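Local coordinates for Lmo1076 protein (Listeria monocytogenes serovar 1/2a, PDB 3FI7) that hydrolyses peptidoglycan as an autoinhibited, virulence-associated N-acetylglucosaminidase of family GH73, this chain being the catalytic domain of a longer secreted autolysin, at residues Ser63-Ser68 / Ser175-Thr180; Gly80-Tyr85 / Thr94-Asp99; Ala111-His116 / Leu120-Lys125. All coordinates share one frame; numbering follows the deposited sequence. Where two conformers were deposited one is given.

Contact 1: residues Ser63-Ser68 / Ser175-Thr180; sequences SNWGRS and SSYNLT
Trp65 and Tyr177 make this contact, their side chains coming from opposite directions. The six-membered end of the indole does the touching. Trp65 CH2 lies over one face of the phenol ring, 3.6 Å from Tyr177 CE2. It is also 3.8 Å from Tyr177 CZ. The two ring planes are oblique, at 53°. Tyr177 has CG beside its backbone N (chi1 -67°), which carries the ring out to the indole. Gln30 and Ile34 of helix 29-47 touch the phenol, while Gln30, Ala60 and Leu173 touch the indole.

Trp65 is itself part of a type I' turn from Asn64 to Arg67. Ser63 OG accepts from Gly66 N at 2.8 Å, an ST motif. Arg67 grips Asn64 side-on. Its NE reaches Asn64 O at 3.2 Å, and its NH2 reaches Asn64 OD1 at 2.8 Å, a nearly straight bond at 167°. Both oxygens lie close to the guanidinium plane, which limits its rotation. Arg67 N also binds Asn64 O, from the other face of that carbonyl. Tyr177 follows helix 166-176, where Asn178, with positive phi, is the C-prime residue. The pair therefore joins a type I' turn after helix 52-63 to the Schellman motif that ends helix 166-176.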
loop_
_atom_site.group_PDB
_atom_site.type_symbol
_atom_site.label_atom_id
_atom_site.label_comp_id
_atom_site.label_asym_id
_atom_site.label_seq_id
_atom_site.Cartn_x
_atom_site.Cartn_y
_atom_site.Cartn_z
ATOM N N SER A 63 0.750 -0.134 -6.749
ATOM C CA SER A 63 -0.318 0.319 -7.631
ATOM C C SER A 63 -0.008 1.622 -8.408
ATOM O O SER A 63 -0.847 2.059 -9.194
ATOM C CB SER A 63 -1.583 0.546 -6.807
ATOM O OG SER A 63 -1.540 1.823 -6.162
ATOM N N ASN A 64 1.162 2.242 -8.173
ATOM C CA ASN A 64 1.505 3.591 -8.718
ATOM C C ASN A 64 0.473 4.657 -8.306
ATOM O O ASN A 64 -0.167 5.291 -9.151
ATOM C CB ASN A 64 1.696 3.549 -10.252
ATOM C CG ASN A 64 2.072 4.916 -10.867
ATOM O OD1 ASN A 64 2.700 5.760 -10.235
ATOM N ND2 ASN A 64 1.694 5.112 -12.125
ATOM N N TRP A 65 0.305 4.829 -6.996
ATOM C CA TRP A 65 -0.642 5.805 -6.462
ATOM C C TRP A 65 -2.037 5.550 -7.007
ATOM O O TRP A 65 -2.773 6.486 -7.298
ATOM C CB TRP A 65 -0.188 7.225 -6.811
ATOM C CG TRP A 65 1.187 7.502 -6.310
ATOM C CD1 TRP A 65 2.343 7.502 -7.035
ATOM C CD2 TRP A 65 1.555 7.806 -4.961
ATOM N NE1 TRP A 65 3.410 7.794 -6.219
ATOM C CE2 TRP A 65 2.953 7.980 -4.939
ATOM C CE3 TRP A 65 0.836 7.945 -3.768
ATOM C CZ2 TRP A 65 3.650 8.298 -3.771
ATOM C CZ3 TRP A 65 1.526 8.243 -2.607
ATOM C CH2 TRP A 65 2.921 8.421 -2.616
ATOM N N GLY A 66 -2.376 4.273 -7.174
ATOM C CA GLY A 66 -3.687 3.874 -7.648
ATOM C C GLY A 66 -3.978 4.115 -9.123
ATOM O O GLY A 66 -5.141 4.159 -9.515
ATOM N N ARG A 67 -2.940 4.241 -9.948
ATOM C CA ARG A 67 -3.140 4.575 -11.363
ATOM C C ARG A 67 -2.933 3.409 -12.338
ATOM O O ARG A 67 -3.206 3.549 -13.526
ATOM C CB ARG A 67 -2.248 5.761 -11.770
ATOM C CG ARG A 67 -2.420 6.991 -10.856
ATOM C CD ARG A 67 -1.531 8.156 -11.282
ATOM N NE ARG A 67 -0.107 7.885 -11.083
ATOM C CZ ARG A 67 0.872 8.686 -11.499
ATOM N NH1 ARG A 67 0.593 9.824 -12.145
ATOM N NH2 ARG A 67 2.135 8.354 -11.263
ATOM N N SER A 68 -2.441 2.270 -11.859
ATOM C CA SER A 68 -2.250 1.131 -12.754
ATOM C C SER A 68 -3.610 0.608 -13.213
ATOM O O SER A 68 -4.626 0.840 -12.554
ATOM C CB SER A 68 -1.443 0.020 -12.083
ATOM O OG SER A 68 -2.252 -0.711 -11.189
ATOM N N SER A 175 8.360 8.314 5.316
ATOM C CA SER A 175 8.768 9.611 5.869
ATOM C C SER A 175 8.322 10.817 5.029
ATOM O O SER A 175 8.013 11.863 5.573
ATOM C CB SER A 175 10.275 9.679 6.125
ATOM O OG SER A 175 10.980 9.658 4.909
ATOM N N SER A 176 8.285 10.673 3.712
ATOM C CA SER A 176 7.945 11.798 2.842
ATOM C C SER A 176 6.486 12.215 2.997
ATOM O O SER A 176 6.150 13.388 2.823
ATOM C CB SER A 176 8.229 11.459 1.375
ATOM O OG SER A 176 9.619 11.329 1.140
ATOM N N TYR A 177 5.618 11.259 3.315
ATOM C CA TYR A 177 4.208 11.576 3.537
ATOM C C TYR A 177 3.771 11.432 5.007
ATOM O O TYR A 177 2.570 11.436 5.296
ATOM C CB TYR A 177 3.309 10.758 2.587
ATOM C CG TYR A 177 3.506 11.158 1.143
ATOM C CD1 TYR A 177 2.664 12.085 0.536
ATOM C CD2 TYR A 177 4.563 10.647 0.396
ATOM C CE1 TYR A 177 2.853 12.475 -0.781
ATOM C CE2 TYR A 177 4.762 11.034 -0.925
ATOM C CZ TYR A 177 3.910 11.948 -1.507
ATOM O OH TYR A 177 4.114 12.339 -2.812
ATOM N N ASN A 178 4.751 11.340 5.916
ATOM C CA ASN A 178 4.513 11.103 7.348
ATOM C C ASN A 178 3.440 10.043 7.581
ATOM O O ASN A 178 2.451 10.265 8.283
ATOM C CB ASN A 178 4.170 12.398 8.099
ATOM C CG ASN A 178 4.414 12.290 9.607
ATOM O OD1 ASN A 178 5.078 11.364 10.079
ATOM N ND2 ASN A 178 3.880 13.242 10.366
ATOM N N LEU A 179 3.651 8.867 6.996
ATOM C CA LEU A 179 2.663 7.800 7.118
ATOM C C LEU A 179 2.577 7.212 8.533
ATOM O O LEU A 179 1.616 6.520 8.857
ATOM C CB LEU A 179 2.889 6.715 6.062
ATOM C CG LEU A 179 2.815 7.227 4.617
ATOM C CD1 LEU A 179 3.017 6.081 3.615
ATOM C CD2 LEU A 179 1.479 7.942 4.369
ATOM N N THR A 180 3.562 7.500 9.382
ATOM C CA THR A 180 3.500 7.016 10.765
ATOM C C THR A 180 2.365 7.654 11.577
ATOM O O THR A 180 1.990 7.132 12.620
ATOM C CB THR A 180 4.842 7.171 11.523
ATOM O OG1 THR A 180 5.304 8.518 11.415
ATOM C CG2 THR A 180 5.897 6.238 10.947
#

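Contact 2: residues Gly80-Tyr85 / Thr94-Asp99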
loop_
_atom_site.group_PDB
_atom_site.type_symbol
_atom_site.label_atom_id
_atom_site.label_comp_id
_atom_site.label_asym_id
_atom_site.label_seq_id
_atom_site.Cartn_x
_atom_site.Cartn_y
_atom_site.Cartn_z
ATOM N N GLY A 80 -1.746 -6.123 -7.512
ATOM C CA GLY A 80 -1.535 -6.958 -8.687
ATOM C C GLY A 80 -1.560 -8.447 -8.379
ATOM O O GLY A 80 -0.778 -9.219 -8.925
ATOM N N ILE A 81 -2.468 -8.848 -7.497
ATOM C CA ILE A 81 -2.587 -10.240 -7.089
ATOM C C ILE A 81 -3.200 -11.105 -8.190
ATOM O O ILE A 81 -4.246 -10.770 -8.741
ATOM C CB ILE A 81 -3.456 -10.362 -5.824
ATOM C CG1 ILE A 81 -2.797 -9.625 -4.658
ATOM C CG2 ILE A 81 -3.708 -11.827 -5.481
ATOM C CD1 ILE A 81 -1.322 -9.931 -4.502
ATOM N N LYS A 82 -2.546 -12.219 -8.505
ATOM C CA LYS A 82 -3.061 -13.141 -9.518
ATOM C C LYS A 82 -4.144 -14.062 -8.965
ATOM O O LYS A 82 -4.197 -14.325 -7.767
ATOM C CB LYS A 82 -1.927 -13.964 -10.137
ATOM C CG LYS A 82 -1.120 -13.204 -11.169
ATOM C CD LYS A 82 -0.011 -14.060 -11.736
ATOM C CE LYS A 82 0.907 -13.244 -12.611
ATOM N NZ LYS A 82 2.221 -13.916 -12.786
ATOM N N GLY A 83 -5.011 -14.545 -9.850
ATOM C CA GLY A 83 -6.091 -15.434 -9.458
ATOM C C GLY A 83 -7.449 -14.758 -9.526
ATOM O O GLY A 83 -7.739 -14.004 -10.457
ATOM N N SER A 84 -8.287 -15.029 -8.535
ATOM C CA SER A 84 -9.614 -14.435 -8.476
ATOM C C SER A 84 -9.998 -14.122 -7.041
ATOM O O SER A 84 -9.346 -14.564 -6.096
ATOM C CB SER A 84 -10.653 -15.379 -9.077
ATOM O OG SER A 84 -10.780 -16.541 -8.276
ATOM N N TYR A 85 -11.062 -13.348 -6.888
ATOM C CA TYR A 85 -11.597 -13.047 -5.576
ATOM C C TYR A 85 -13.080 -13.371 -5.588
ATOM O O TYR A 85 -13.857 -12.712 -6.281
ATOM C CB TYR A 85 -11.380 -11.572 -5.225
ATOM C CG TYR A 85 -12.035 -11.172 -3.929
ATOM C CD1 TYR A 85 -11.397 -11.383 -2.715
ATOM C CD2 TYR A 85 -13.302 -10.598 -3.916
ATOM C CE1 TYR A 85 -11.994 -11.025 -1.522
ATOM C CE2 TYR A 85 -13.908 -10.234 -2.725
ATOM C CZ TYR A 85 -13.247 -10.452 -1.535
ATOM O OH TYR A 85 -13.835 -10.097 -0.350
ATOM N N THR A 94 0.699 -9.322 -19.155
ATOM C CA THR A 94 1.659 -8.979 -18.124
ATOM C C THR A 94 3.044 -9.449 -18.569
ATOM O O THR A 94 3.160 -10.361 -19.392
ATOM C CB THR A 94 1.263 -9.610 -16.760
ATOM O OG1 THR A 94 2.144 -9.145 -15.732
ATOM C CG2 THR A 94 1.329 -11.127 -16.821
ATOM N N TRP A 95 4.091 -8.814 -18.050
ATOM C CA TRP A 95 5.459 -9.230 -18.360
ATOM C C TRP A 95 5.947 -10.392 -17.488
ATOM O O TRP A 95 5.710 -10.417 -16.286
ATOM C CB TRP A 95 6.423 -8.055 -18.201
ATOM C CG TRP A 95 6.326 -7.034 -19.285
ATOM C CD1 TRP A 95 5.752 -5.796 -19.200
ATOM C CD2 TRP A 95 6.832 -7.155 -20.618
ATOM N NE1 TRP A 95 5.866 -5.140 -20.403
ATOM C CE2 TRP A 95 6.526 -5.953 -21.290
ATOM C CE3 TRP A 95 7.510 -8.164 -21.311
ATOM C CZ2 TRP A 95 6.876 -5.732 -22.622
ATOM C CZ3 TRP A 95 7.853 -7.948 -22.633
ATOM C CH2 TRP A 95 7.536 -6.737 -23.275
ATOM N N GLU A 96 6.637 -11.342 -18.107
ATOM C CA GLU A 96 7.283 -12.432 -17.388
ATOM C C GLU A 96 8.712 -12.544 -17.886
ATOM O O GLU A 96 9.016 -12.122 -18.997
ATOM C CB GLU A 96 6.557 -13.757 -17.627
ATOM C CG GLU A 96 5.069 -13.741 -17.308
ATOM C CD GLU A 96 4.779 -13.719 -15.818
ATOM O OE1 GLU A 96 5.739 -13.625 -15.020
ATOM O OE2 GLU A 96 3.586 -13.794 -15.446
ATOM N N TYR A 97 9.597 -13.102 -17.070
ATOM C CA TYR A 97 10.972 -13.314 -17.509
ATOM C C TYR A 97 11.426 -14.747 -17.276
ATOM O O TYR A 97 11.046 -15.380 -16.294
ATOM C CB TYR A 97 11.946 -12.345 -16.825
ATOM C CG TYR A 97 13.373 -12.538 -17.300
ATOM C CD1 TYR A 97 14.240 -13.403 -16.637
ATOM C CD2 TYR A 97 13.842 -11.880 -18.429
ATOM C CE1 TYR A 97 15.536 -13.597 -17.081
ATOM C CE2 TYR A 97 15.136 -12.068 -18.883
ATOM C CZ TYR A 97 15.980 -12.928 -18.205
ATOM O OH TYR A 97 17.267 -13.115 -18.656
ATOM N N SER A 98 12.239 -15.254 -18.192
ATOM C CA SER A 98 12.908 -16.525 -17.982
ATOM C C SER A 98 14.255 -16.452 -18.675
ATOM O O SER A 98 14.378 -15.836 -19.731
ATOM C CB SER A 98 12.083 -17.686 -18.540
ATOM O OG SER A 98 12.261 -17.814 -19.941
ATOM N N ASP A 99 15.269 -17.064 -18.075
ATOM C CA ASP A 99 16.580 -17.116 -18.700
ATOM C C ASP A 99 16.417 -17.704 -20.097
ATOM O O ASP A 99 17.143 -17.350 -21.028
ATOM C CB ASP A 99 17.532 -17.973 -17.861
ATOM C CG ASP A 99 18.988 -17.802 -18.266
ATOM O OD1 ASP A 99 19.747 -18.794 -18.200
ATOM O OD2 ASP A 99 19.374 -16.677 -18.651
HETATM O O HOH W 1 3.290 -10.919 -13.538
#
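A salt bridge between Lys82 and Glu96 links an irregular loop to the two-stranded antiparallel hairpin of this lysozyme-clan domain. The hairpin is made of strands 89-98 and 104-111. Thr94 and Glu96 belong to the first strand and pair through their backbones with Ile106 and Tyr104 of the second. The loop 80-85 also bonds to the second strand, through Ile81 with Ala111 and Gly83 with Asn109. Lys82 thus starts from beside strand 104-111 and ends at strand 89-98, touching Phe110 on the way.

The two charged side chains approach from opposite directions. Lys82 is stretched out beyond CG, with chi2 at 180°, so its ammonium group sits at the far end of a long straight arm. Glu96 is bent instead at chi2 (-73°), and its side chain also touches Tyr104 and Ile106. Lys82 NZ donates to Glu96 OE2 at 3.0 Å. The bond uses the syn lone pair of OE2, on the side of the other oxygen. Glu96 OE1 stays back, 4.2 Å from Lys82 NZ, so the ammonium favours one oxygen over a symmetric fork. The methylene next to the charge follows it in, with Lys82 CE 3.9 Å from Glu96 OE2.

The contact lies at the surface, and Lys82 is exposed. A single water gives the lysine a second link to the same strand. It accepts a weak hydrogen bond from Lys82 NZ at 3.3 Å, and it is hydrogen-bonded to Thr94 OG1 at 3.0 Å.

Contact 3: residues Ala111-His116 / Leu120-Lys125; sequences AKYPSH and LEDNAK
Leu120 N donates to His116 O at 2.9 Å with a nearly straight angle of 171°, an i to i+4 bond in the first turn of helix 116-129. The leucine side chain lies close to the same carbonyl. Its CG is 3.4 Å from His116 O and its CD1 is 3.6 Å from that oxygen. The imidazole of His116 turns away from this turn. Its NE2 bonds to Gly71 O, and the ring meets Tyr76 edge-to-face.

Tyr113, from the loop before the helix, makes the side-chain link. Its CG sits beside the backbone N (chi1 -57°), which sends the ring, OH first, to Asp122. The OH lies 3.0 Å from Asp122 OD1, and OD1 sits in the plane of the phenol ring, at its edge. The carboxylate is turned almost at right angles to that ring, at 83°. The two groups are close enough for a hydrogen bond, but the hydroxyl proton has another acceptor within reach. Asp122 OD2 is 4.8 Å from Tyr113 OH, so OD1 alone makes the approach.

Ser115 is the N-cap, its OG bonded to Lys117 N and Glu118 OE2, and the loop 111-116 passes from strand 104-111 into the helix with Tyr113 lying back against Glu118 and Ser119. Leu120 faces inward, against Ile37, Gln40 and Leu44 of helix 29-47 and Met55 of helix 52-63.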
loop_
_atom_site.group_PDB
_atom_site.type_symbol
_atom_site.label_atom_id
_atom_site.label_comp_id
_atom_site.label_asym_id
_atom_site.label_seq_id
_atom_site.Cartn_x
_atom_site.Cartn_y
_atom_site.Cartn_z
ATOM N N ALA A 111 -7.067 -11.000 -9.735
ATOM C CA ALA A 111 -8.242 -10.870 -8.880
ATOM C C ALA A 111 -8.968 -9.573 -9.205
ATOM O O ALA A 111 -8.337 -8.565 -9.554
ATOM C CB ALA A 111 -7.844 -10.912 -7.403
ATOM N N LYS A 112 -10.292 -9.615 -9.105
ATOM C CA LYS A 112 -11.141 -8.446 -9.300
ATOM C C LYS A 112 -11.935 -8.248 -8.016
ATOM O O LYS A 112 -12.685 -9.135 -7.611
ATOM C CB LYS A 112 -12.092 -8.689 -10.470
ATOM C CG LYS A 112 -12.965 -7.505 -10.875
ATOM C CD LYS A 112 -14.052 -7.974 -11.848
ATOM C CE LYS A 112 -14.403 -6.915 -12.886
ATOM N NZ LYS A 112 -15.007 -5.700 -12.275
ATOM N N TYR A 113 -11.764 -7.095 -7.377
ATOM C CA TYR A 113 -12.373 -6.838 -6.071
ATOM C C TYR A 113 -13.529 -5.857 -6.177
ATOM O O TYR A 113 -13.580 -5.057 -7.112
ATOM C CB TYR A 113 -11.336 -6.249 -5.098
ATOM C CG TYR A 113 -10.102 -7.091 -4.890
ATOM C CD1 TYR A 113 -10.077 -8.107 -3.944
ATOM C CD2 TYR A 113 -8.957 -6.861 -5.629
ATOM C CE1 TYR A 113 -8.939 -8.878 -3.748
ATOM C CE2 TYR A 113 -7.823 -7.625 -5.448
ATOM C CZ TYR A 113 -7.816 -8.627 -4.505
ATOM O OH TYR A 113 -6.671 -9.375 -4.327
ATOM N N PRO A 114 -14.451 -5.895 -5.196
ATOM C CA PRO A 114 -15.566 -4.939 -5.096
ATOM C C PRO A 114 -15.075 -3.517 -4.847
ATOM O O PRO A 114 -15.708 -2.553 -5.283
ATOM C CB PRO A 114 -16.351 -5.434 -3.877
ATOM C CG PRO A 114 -15.972 -6.883 -3.739
ATOM C CD PRO A 114 -14.539 -6.958 -4.180
ATOM N N SER A 115 -13.954 -3.392 -4.145
ATOM C CA SER A 115 -13.363 -2.090 -3.865
ATOM C C SER A 115 -11.960 -2.260 -3.313
ATOM O O SER A 115 -11.489 -3.379 -3.109
ATOM C CB SER A 115 -14.204 -1.321 -2.845
ATOM O OG SER A 115 -14.073 -1.898 -1.555
ATOM N N HIS A 116 -11.303 -1.138 -3.049
ATOM C CA HIS A 116 -9.958 -1.157 -2.507
ATOM C C HIS A 116 -9.891 -1.868 -1.156
ATOM O O HIS A 116 -8.842 -2.400 -0.776
ATOM C CB HIS A 116 -9.412 0.265 -2.387
ATOM C CG HIS A 116 -9.031 0.868 -3.700
ATOM N ND1 HIS A 116 -9.073 2.223 -3.938
ATOM C CD2 HIS A 116 -8.611 0.294 -4.853
ATOM C CE1 HIS A 116 -8.682 2.462 -5.178
ATOM N NE2 HIS A 116 -8.395 1.308 -5.755
ATOM N N LEU A 120 -6.867 -4.355 0.045
ATOM C CA LEU A 120 -6.048 -4.127 1.236
ATOM C C LEU A 120 -6.127 -5.315 2.197
ATOM O O LEU A 120 -5.121 -5.730 2.771
ATOM C CB LEU A 120 -6.460 -2.841 1.957
ATOM C CG LEU A 120 -6.224 -1.551 1.167
ATOM C CD1 LEU A 120 -7.112 -0.416 1.685
ATOM C CD2 LEU A 120 -4.740 -1.155 1.181
ATOM N N GLU A 121 -7.321 -5.869 2.366
ATOM C CA GLU A 121 -7.485 -6.992 3.281
ATOM C C GLU A 121 -6.691 -8.224 2.818
ATOM O O GLU A 121 -6.116 -8.941 3.643
ATOM C CB GLU A 121 -8.962 -7.332 3.495
ATOM C CG GLU A 121 -9.172 -8.492 4.468
ATOM C CD GLU A 121 -10.475 -8.393 5.252
ATOM O OE1 GLU A 121 -11.408 -7.705 4.779
ATOM O OE2 GLU A 121 -10.564 -9.007 6.343
ATOM N N ASP A 122 -6.658 -8.460 1.507
ATOM C CA ASP A 122 -5.840 -9.539 0.958
ATOM C C ASP A 122 -4.368 -9.367 1.306
ATOM O O ASP A 122 -3.701 -10.339 1.649
ATOM C CB ASP A 122 -6.013 -9.675 -0.560
ATOM C CG ASP A 122 -6.802 -10.926 -0.953
ATOM O OD1 ASP A 122 -6.609 -11.410 -2.094
ATOM O OD2 ASP A 122 -7.603 -11.428 -0.126
ATOM N N ASN A 123 -3.868 -8.133 1.215
ATOM C CA ASN A 123 -2.484 -7.842 1.580
ATOM C C ASN A 123 -2.255 -8.143 3.056
ATOM O O ASN A 123 -1.237 -8.728 3.427
ATOM C CB ASN A 123 -2.114 -6.387 1.236
ATOM C CG ASN A 123 -0.813 -5.925 1.898
ATOM O OD1 ASN A 123 -0.833 -5.275 2.945
ATOM N ND2 ASN A 123 0.315 -6.241 1.281
ATOM N N ALA A 124 -3.214 -7.759 3.894
ATOM C CA ALA A 124 -3.115 -8.014 5.334
ATOM C C ALA A 124 -3.119 -9.515 5.630
ATOM O O ALA A 124 -2.354 -9.995 6.462
ATOM C CB ALA A 124 -4.249 -7.325 6.079
ATOM N N LYS A 125 -3.994 -10.250 4.950
ATOM C CA LYS A 125 -4.064 -11.696 5.120
ATOM C C LYS A 125 -2.754 -12.343 4.682
ATOM O O LYS A 125 -2.229 -13.225 5.358
ATOM C CB LYS A 125 -5.223 -12.282 4.317
ATOM C CG LYS A 125 -6.596 -12.091 4.940
ATOM C CD LYS A 125 -7.646 -12.565 3.950
ATOM C CE LYS A 125 -9.016 -12.714 4.573
ATOM N NZ LYS A 125 -9.987 -13.187 3.543
#

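All three contacts lie in the glucosaminidase family region. Contact 1 joins segments whose closest ends are 107 residues apart, and contacts 2 and 3 are nested in series within the loop it closes. Contacts 2 and 3 touch, with centres about 16 Å apart. Tyr85 CG packs 3.6 Å from Tyr113 CD1. Strand 104-111 serves both, pairing with the first hairpin strand and leading into helix 116-129. Contact 1 is separate, its centre about 22 Å from that of contact 2 and 17 Å from that of contact 3. Contact 1 belongs to the helical body, contact 2 to the hairpin and its flanking loop, and contact 3 to the passage from strand 104-111 into helix 116-129.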